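Local coordinates for PA3566 protein (Pseudomonas aeruginosa, PDB 1X7V) that is of unknown function but belongs to the antibiotic biosynthesis monooxygenase family and may therefore have oxidoreductase activity, at residues 5-19 with 85-97. Numbering follows the deposited sequence.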
ATOM      1  N   THR A   5      -1.954 -20.299  -3.050  1.00 79.67           N
ATOM      2  CA  THR A   5      -2.152 -19.369  -1.945  1.00 77.96           C
ATOM      3  C   THR A   5      -1.926 -17.970  -2.483  1.00 75.50           C
ATOM      4  O   THR A   5      -0.915 -17.706  -3.145  1.00 73.52           O
ATOM      5  CB  THR A   5      -1.151 -19.663  -0.834  1.00 77.77           C
ATOM      6  OG1 THR A   5      -1.263 -21.045  -0.511  1.00 77.59           O
ATOM      7  CG2 THR A   5      -1.398 -18.801   0.424  1.00 77.99           C
ATOM      8  N   PRO A   6      -2.848 -17.043  -2.179  1.00 73.78           N
ATOM      9  CA  PRO A   6      -2.529 -15.660  -2.546  1.00 72.97           C
ATOM     10  C   PRO A   6      -1.207 -15.138  -1.940  1.00 72.20           C
ATOM     11  O   PRO A   6      -0.788 -15.563  -0.848  1.00 71.97           O
ATOM     12  CB  PRO A   6      -3.679 -14.860  -1.928  1.00 72.51           C
ATOM     13  CG  PRO A   6      -4.703 -15.789  -1.654  1.00 74.89           C
ATOM     14  CD  PRO A   6      -4.086 -17.113  -1.402  1.00 73.89           C
ATOM     15  N   LEU A   7      -0.595 -14.201  -2.648  1.00 71.94           N
ATOM     16  CA  LEU A   7       0.524 -13.422  -2.145  1.00 71.76           C
ATOM     17  C   LEU A   7       0.017 -12.339  -1.190  1.00 71.37           C
ATOM     18  O   LEU A   7      -0.795 -11.494  -1.593  1.00 71.45           O
ATOM     19  CB  LEU A   7       1.205 -12.683  -3.288  1.00 71.92           C
ATOM     20  CG  LEU A   7       2.368 -11.735  -2.932  1.00 72.35           C
ATOM     21  CD1 LEU A   7       3.496 -12.436  -2.203  1.00 73.68           C
ATOM     22  CD2 LEU A   7       2.874 -11.168  -4.285  1.00 74.30           C
ATOM     23  N   THR A   8       0.461 -12.363   0.048  1.00 71.17           N
ATOM     24  CA  THR A   8       0.162 -11.273   0.971  1.00 70.57           C
ATOM     25  C   THR A   8       1.340 -10.290   0.920  1.00 70.56           C
ATOM     26  O   THR A   8       2.515 -10.701   0.830  1.00 67.83           O
ATOM     27  CB  THR A   8      -0.108 -11.803   2.420  1.00 72.50           C
ATOM     28  OG1 THR A   8      -1.296 -12.630   2.440  1.00 74.62           O
ATOM     29  CG2 THR A   8      -0.270 -10.629   3.439  1.00 73.63           C
ATOM     30  N   LEU A   9       1.029  -9.000   0.917  1.00 70.40           N
ATOM     31  CA  LEU A   9       2.041  -7.938   0.962  1.00 72.82           C
ATOM     32  C   LEU A   9       1.669  -7.062   2.120  1.00 73.49           C
ATOM     33  O   LEU A   9       0.511  -6.747   2.286  1.00 74.30           O
ATOM     34  CB  LEU A   9       2.043  -7.137  -0.346  1.00 73.92           C
ATOM     35  CG  LEU A   9       3.183  -7.228  -1.311  1.00 79.88           C
ATOM     36  CD1 LEU A   9       3.115  -8.555  -2.031  1.00 83.24           C
ATOM     37  CD2 LEU A   9       3.173  -6.101  -2.360  1.00 78.25           C
ATOM     38  N   ILE A  10       2.646  -6.681   2.940  1.00 73.41           N
ATOM     39  CA  ILE A  10       2.435  -5.675   3.965  1.00 73.44           C
ATOM     40  C   ILE A  10       3.449  -4.572   3.663  1.00 73.23           C
ATOM     41  O   ILE A  10       4.656  -4.826   3.620  1.00 72.03           O
ATOM     42  CB  ILE A  10       2.654  -6.223   5.395  1.00 73.55           C
ATOM     43  CG1 ILE A  10       1.735  -7.411   5.698  1.00 73.45           C
ATOM     44  CG2 ILE A  10       2.487  -5.093   6.438  1.00 74.17           C
ATOM     45  CD1 ILE A  10       2.252  -8.214   6.885  1.00 76.12           C
ATOM     46  N   ALA A  11       2.935  -3.373   3.422  1.00 72.47           N
ATOM     47  CA  ALA A  11       3.761  -2.213   3.117  1.00 72.54           C
ATOM     48  C   ALA A  11       3.695  -1.360   4.370  1.00 72.95           C
ATOM     49  O   ALA A  11       2.610  -1.021   4.781  1.00 73.47           O
ATOM     50  CB  ALA A  11       3.208  -1.454   1.916  1.00 74.21           C
ATOM     51  N   THR A  12       4.829  -1.110   5.005  1.00 72.67           N
ATOM     52  CA  THR A  12       4.913  -0.224   6.167  1.00 72.88           C
ATOM     53  C   THR A  12       5.528   1.078   5.657  1.00 72.60           C
ATOM     54  O   THR A  12       6.677   1.115   5.174  1.00 70.95           O
ATOM     55  CB  THR A  12       5.735  -0.819   7.292  1.00 73.77           C
ATOM     56  OG1 THR A  12       5.226  -2.106   7.686  1.00 78.13           O
ATOM     57  CG2 THR A  12       5.672   0.079   8.493  1.00 76.45           C
ATOM     58  N   ILE A  13       4.716   2.137   5.670  1.00 73.18           N
ATOM     59  CA  ILE A  13       5.078   3.413   5.110  1.00 74.18           C
ATOM     60  C   ILE A  13       5.192   4.430   6.256  1.00 73.35           C
ATOM     61  O   ILE A  13       4.261   4.578   7.042  1.00 72.88           O
ATOM     62  CB  ILE A  13       4.056   3.836   4.083  1.00 75.21           C
ATOM     63  CG1 ILE A  13       3.875   2.703   3.073  1.00 77.61           C
ATOM     64  CG2 ILE A  13       4.537   5.095   3.375  1.00 77.78           C
ATOM     65  CD1 ILE A  13       3.299   3.091   1.733  1.00 78.54           C
ATOM     66  N   THR A  14       6.327   5.116   6.327  1.00 71.91           N
ATOM     67  CA  THR A  14       6.621   6.093   7.405  1.00 72.06           C
ATOM     68  C   THR A  14       6.708   7.462   6.763  1.00 71.08           C
ATOM     69  O   THR A  14       7.563   7.688   5.871  1.00 70.97           O
ATOM     70  CB  THR A  14       7.955   5.812   8.120  1.00 73.69           C
ATOM     71  OG1 THR A  14       8.036   4.433   8.546  1.00 73.43           O
ATOM     72  CG2 THR A  14       8.073   6.685   9.318  1.00 74.27           C
ATOM     73  N   ALA A  15       5.839   8.382   7.198  1.00 70.67           N
ATOM     74  CA  ALA A  15       5.877   9.757   6.703  1.00 70.55           C
ATOM     75  C   ALA A  15       7.048  10.526   7.316  1.00 70.60           C
ATOM     76  O   ALA A  15       7.429  10.286   8.467  1.00 70.52           O
ATOM     77  CB  ALA A  15       4.584  10.451   7.022  1.00 70.89           C
ATOM     78  N   ALA A  16       7.597  11.464   6.562  1.00 69.47           N
ATOM     79  CA  ALA A  16       8.565  12.375   7.066  1.00 70.04           C
ATOM     80  C   ALA A  16       7.924  13.131   8.241  1.00 69.85           C
ATOM     81  O   ALA A  16       6.725  13.422   8.181  1.00 68.04           O
ATOM     82  CB  ALA A  16       8.960  13.383   6.003  1.00 70.43           C
ATOM     83  N   PRO A  17       8.702  13.446   9.271  1.00 70.44           N
ATOM     84  CA  PRO A  17       8.162  14.214  10.411  1.00 70.19           C
ATOM     85  C   PRO A  17       7.328  15.450  10.015  1.00 70.13           C
ATOM     86  O   PRO A  17       7.763  16.306   9.215  1.00 69.48           O
ATOM     87  CB  PRO A  17       9.416  14.651  11.162  1.00 71.13           C
ATOM     88  CG  PRO A  17      10.415  13.588  10.859  1.00 71.85           C
ATOM     89  CD  PRO A  17      10.121  13.107   9.457  1.00 71.99           C
ATOM     90  N   GLY A  18       6.131  15.572  10.599  1.00 69.96           N
ATOM     91  CA  GLY A  18       5.242  16.670  10.286  1.00 69.85           C
ATOM     92  C   GLY A  18       4.303  16.426   9.116  1.00 70.40           C
ATOM     93  O   GLY A  18       3.387  17.190   8.941  1.00 70.78           O
ATOM     94  N   HIS A  19       4.557  15.377   8.303  1.00 70.18           N
ATOM     95  CA  HIS A  19       3.788  15.103   7.077  1.00 69.69           C
ATOM     96  C   HIS A  19       2.798  13.936   7.117  1.00 69.20           C
ATOM     97  O   HIS A  19       2.380  13.480   6.067  1.00 68.17           O
ATOM     98  CB  HIS A  19       4.751  14.945   5.908  1.00 70.18           C
ATOM     99  CG  HIS A  19       5.540  16.179   5.626  1.00 73.34           C
ATOM    100  ND1 HIS A  19       5.056  17.211   4.845  1.00 77.37           N
ATOM    101  CD2 HIS A  19       6.718  16.614   6.128  1.00 75.55           C
ATOM    102  CE1 HIS A  19       5.948  18.190   4.807  1.00 76.17           C
ATOM    103  NE2 HIS A  19       6.971  17.846   5.564  1.00 75.83           N
ATOM    104  N   ALA A  85       9.098  13.429  -1.168  1.00 77.58           N
ATOM    105  CA  ALA A  85       9.480  14.249  -0.010  1.00 77.41           C
ATOM    106  C   ALA A  85       8.597  14.025   1.220  1.00 76.15           C
ATOM    107  O   ALA A  85       8.999  14.371   2.336  1.00 76.65           O
ATOM    108  CB  ALA A  85       9.525  15.726  -0.363  1.00 77.76           C
ATOM    109  N   LEU A  86       7.439  13.403   1.032  1.00 75.24           N
ATOM    110  CA  LEU A  86       6.528  13.053   2.141  1.00 75.93           C
ATOM    111  C   LEU A  86       6.977  11.795   2.892  1.00 74.34           C
ATOM    112  O   LEU A  86       6.455  11.509   3.953  1.00 75.08           O
ATOM    113  CB  LEU A  86       5.086  12.827   1.644  1.00 76.19           C
ATOM    114  CG  LEU A  86       4.256  13.935   0.989  1.00 80.12           C
ATOM    115  CD1 LEU A  86       2.775  13.512   0.923  1.00 82.07           C
ATOM    116  CD2 LEU A  86       4.394  15.255   1.706  1.00 80.38           C
ATOM    117  N   LEU A  87       7.934  11.047   2.345  1.00 73.17           N
ATOM    118  CA  LEU A  87       8.275   9.714   2.807  1.00 73.54           C
ATOM    119  C   LEU A  87       9.622   9.710   3.499  1.00 73.78           C
ATOM    120  O   LEU A  87      10.562  10.348   3.034  1.00 75.22           O
ATOM    121  CB  LEU A  87       8.391   8.739   1.613  1.00 73.69           C
ATOM    122  CG  LEU A  87       7.173   8.498   0.765  1.00 77.25           C
ATOM    123  CD1 LEU A  87       7.523   7.738  -0.504  1.00 80.55           C
ATOM    124  CD2 LEU A  87       6.159   7.718   1.593  1.00 79.98           C
ATOM    125  N   GLN A  88       9.726   8.948   4.575  1.00 72.92           N
ATOM    126  CA  GLN A  88      10.952   8.685   5.255  1.00 72.46           C
ATOM    127  C   GLN A  88      11.400   7.233   4.948  1.00 70.77           C
ATOM    128  O   GLN A  88      12.594   6.958   4.902  1.00 70.37           O
ATOM    129  CB  GLN A  88      10.735   8.811   6.770  1.00 73.13           C
ATOM    130  CG  GLN A  88      12.018   8.755   7.610  1.00 77.00           C
ATOM    131  CD  GLN A  88      11.729   8.747   9.144  1.00 79.07           C
ATOM    132  OE1 GLN A  88      11.941   7.725   9.813  1.00 86.79           O
ATOM    133  NE2 GLN A  88      11.249   9.874   9.688  1.00 81.40           N
ATOM    134  N   ASN A  89      10.444   6.312   4.881  1.00 70.16           N
ATOM    135  CA  ASN A  89      10.785   4.871   4.704  1.00 69.83           C
ATOM    136  C   ASN A  89       9.611   4.114   4.120  1.00 69.93           C
ATOM    137  O   ASN A  89       8.451   4.411   4.426  1.00 69.30           O
ATOM    138  CB  ASN A  89      11.243   4.245   6.012  1.00 69.38           C
ATOM    139  CG  ASN A  89      12.017   2.928   5.798  1.00 70.67           C
ATOM    140  OD1 ASN A  89      13.232   2.917   5.492  1.00 74.31           O
ATOM    141  ND2 ASN A  89      11.302   1.837   5.882  1.00 68.29           N
ATOM    142  N   VAL A  90       9.896   3.155   3.258  1.00 70.08           N
ATOM    143  CA  VAL A  90       8.886   2.212   2.784  1.00 71.76           C
ATOM    144  C   VAL A  90       9.510   0.816   2.912  1.00 70.82           C
ATOM    145  O   VAL A  90      10.544   0.547   2.317  1.00 68.34           O
ATOM    146  CB  VAL A  90       8.443   2.497   1.308  1.00 72.38           C
ATOM    147  CG1 VAL A  90       7.391   1.537   0.891  1.00 75.61           C
ATOM    148  CG2 VAL A  90       7.875   3.936   1.158  1.00 74.55           C
ATOM    149  N   LYS A  91       8.869  -0.044   3.683  1.00 71.58           N
ATOM    150  CA  LYS A  91       9.276  -1.437   3.821  1.00 72.97           C
ATOM    151  C   LYS A  91       8.199  -2.264   3.158  1.00 72.90           C
ATOM    152  O   LYS A  91       7.019  -2.050   3.392  1.00 71.10           O
ATOM    153  CB  LYS A  91       9.371  -1.809   5.281  1.00 74.04           C
ATOM    154  CG  LYS A  91       9.891  -3.190   5.540  1.00 76.04           C
ATOM    155  CD  LYS A  91      10.114  -3.280   7.076  1.00 79.55           C
ATOM    156  CE  LYS A  91      10.490  -4.642   7.551  1.00 85.17           C
ATOM    157  NZ  LYS A  91       9.909  -4.834   8.960  1.00 90.78           N
ATOM    158  N   ILE A  92       8.617  -3.245   2.342  1.00 73.55           N
ATOM    159  CA  ILE A  92       7.692  -4.093   1.664  1.00 73.31           C
ATOM    160  C   ILE A  92       8.001  -5.516   2.097  1.00 72.85           C
ATOM    161  O   ILE A  92       9.104  -5.976   1.937  1.00 70.27           O
ATOM    162  CB  ILE A  92       7.802  -3.986   0.151  1.00 74.91           C
ATOM    163  CG1 ILE A  92       7.568  -2.551  -0.375  1.00 76.95           C
ATOM    164  CG2 ILE A  92       6.820  -4.963  -0.533  1.00 76.10           C
ATOM    165  CD1 ILE A  92       6.226  -2.029  -0.139  1.00 78.89           C
ATOM    166  N   ASP A  93       7.022  -6.172   2.712  1.00 71.68           N
ATOM    167  CA  ASP A  93       7.168  -7.572   3.093  1.00 72.55           C
ATOM    168  C   ASP A  93       6.259  -8.390   2.209  1.00 71.46           C
ATOM    169  O   ASP A  93       5.108  -8.023   1.960  1.00 72.47           O
ATOM    170  CB  ASP A  93       6.781  -7.758   4.550  1.00 73.83           C
ATOM    171  CG  ASP A  93       7.724  -7.011   5.489  1.00 80.35           C
ATOM    172  OD1 ASP A  93       8.964  -6.987   5.235  1.00 83.95           O
ATOM    173  OD2 ASP A  93       7.226  -6.427   6.494  1.00 88.49           O
ATOM    174  N   GLN A  94       6.822  -9.472   1.693  1.00 69.09           N
ATOM    175  CA  GLN A  94       6.088 -10.421   0.906  1.00 67.53           C
ATOM    176  C   GLN A  94       5.915 -11.742   1.630  1.00 65.33           C
ATOM    177  O   GLN A  94       6.854 -12.248   2.125  1.00 60.47           O
ATOM    178  CB  GLN A  94       6.759 -10.653  -0.422  1.00 68.85           C
ATOM    179  CG  GLN A  94       6.673  -9.415  -1.312  1.00 69.47           C
ATOM    180  CD  GLN A  94       7.415  -9.682  -2.603  1.00 72.34           C
ATOM    181  OE1 GLN A  94       6.942 -10.471  -3.425  1.00 77.41           O
ATOM    182  NE2 GLN A  94       8.613  -9.082  -2.756  1.00 76.23           N
ATOM    183  N   LEU A  95       4.684 -12.311   1.663  1.00 64.41           N
ATOM    184  CA  LEU A  95       4.474 -13.442   2.505  1.00 65.76           C
ATOM    185  C   LEU A  95       3.311 -14.283   2.058  1.00 66.81           C
ATOM    186  O   LEU A  95       2.428 -13.768   1.362  1.00 67.06           O
ATOM    187  CB  LEU A  95       4.278 -13.005   3.954  1.00 67.43           C
ATOM    188  CG  LEU A  95       3.421 -11.791   4.254  1.00 69.16           C
ATOM    189  CD1 LEU A  95       2.602 -11.997   5.500  1.00 72.76           C
ATOM    190  CD2 LEU A  95       4.286 -10.499   4.432  1.00 70.67           C
ATOM    191  N   TYR A  96       3.314 -15.565   2.491  1.00 65.24           N
ATOM    192  CA  TYR A  96       2.245 -16.479   2.142  1.00 67.24           C
ATOM    193  C   TYR A  96       1.627 -17.114   3.362  1.00 65.30           C
ATOM    194  O   TYR A  96       2.353 -17.556   4.248  1.00 64.46           O
ATOM    195  CB  TYR A  96       2.815 -17.591   1.312  1.00 68.59           C
ATOM    196  CG  TYR A  96       3.244 -17.143  -0.069  1.00 70.70           C
ATOM    197  CD1 TYR A  96       4.564 -17.135  -0.414  1.00 72.61           C
ATOM    198  CD2 TYR A  96       2.306 -16.743  -1.021  1.00 70.88           C
ATOM    199  CE1 TYR A  96       4.967 -16.734  -1.692  1.00 74.72           C
ATOM    200  CE2 TYR A  96       2.693 -16.358  -2.302  1.00 73.45           C
ATOM    201  CZ  TYR A  96       4.040 -16.354  -2.622  1.00 74.11           C
ATOM    202  OH  TYR A  96       4.472 -16.000  -3.901  1.00 77.77           O
ATOM    203  N   ARG A  97       0.307 -17.179   3.380  1.00 66.60           N
ATOM    204  CA  ARG A  97      -0.418 -17.785   4.489  1.00 65.47           C
ATOM    205  C   ARG A  97      -0.094 -19.290   4.606  1.00 63.57           C
ATOM    206  O   ARG A  97      -0.003 -19.981   3.519  1.00 63.55           O
ATOM    207  CB  ARG A  97      -1.945 -17.578   4.361  1.00 67.07           C
ATOM    208  CG  ARG A  97      -2.629 -17.787   5.807  1.00 70.62           C
ATOM    209  CD  ARG A  97      -3.979 -17.394   5.851  1.00 73.39           C
ATOM    210  NE  ARG A  97      -4.173 -15.965   5.543  1.00 78.96           N
ATOM    211  CZ  ARG A  97      -5.379 -15.460   5.324  1.00 80.34           C
ATOM    212  NH1 ARG A  97      -6.440 -16.252   5.422  1.00 84.89           N
ATOM    213  NH2 ARG A  97      -5.545 -14.192   5.033  1.00 79.39           N
TER
HETATM  214  O   HOH W   1      -1.223 -15.308   1.727  1.00 17.64           O
HETATM  215  O   HOH W   2      -3.143 -12.560   4.590  1.00 18.84           O
HETATM  216  O   HOH W   3       6.138  -3.991   5.957  1.00 17.98           O
HETATM  217  O   HOH W   4       8.549   2.169   7.048  1.00 19.13           O
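Thr8, Ile10, Thr12 and Thr14 pair with Leu95, Asp93, Lys91 and Asn89 as antiparallel hydrogen-bonded partners, each giving its N-H and taking one back. The Thr12 N to Lys91 O bond is 2.9 Å and lies in the carbonyl plane. Between Thr14 and Ala15 the register shifts by one: Thr14 O accepts Gln88 N at 2.8 Å and, weakly, Asn89 N at 3.3 Å, a classic beta bulge. Beyond it Ala16 N reaches Leu86 O from above the carbonyl plane (2.8 Å).

Waters satisfy the threonine hydroxyls on the face shared with Asp93 and Asn89. One water lies within hydrogen-bonding distance of Thr12 OG1, Ile10 O and Asp93 OD2 (2.7 Å from the water O); another joins Thr14 OG1 and Thr12 O to Asn89 ND2. Thr8 OG1 binds two waters, one also held by Pro6 O and Arg97 N, the other lying at the edge of the Arg97 guanidinium, in its plane (NH2, 2.9 Å).

On the opposite face Ile13 CG2 meets Leu87 CD2 at 3.6 Å, and Ile13 also packs on helix 20-36. Strand 7-15, bonded on its far side to strand 54-61, thus joins strand 87-96 to the antiparallel sheet of an alpha-beta plait, the ferredoxin-like fold of dimeric alpha-beta barrel proteins.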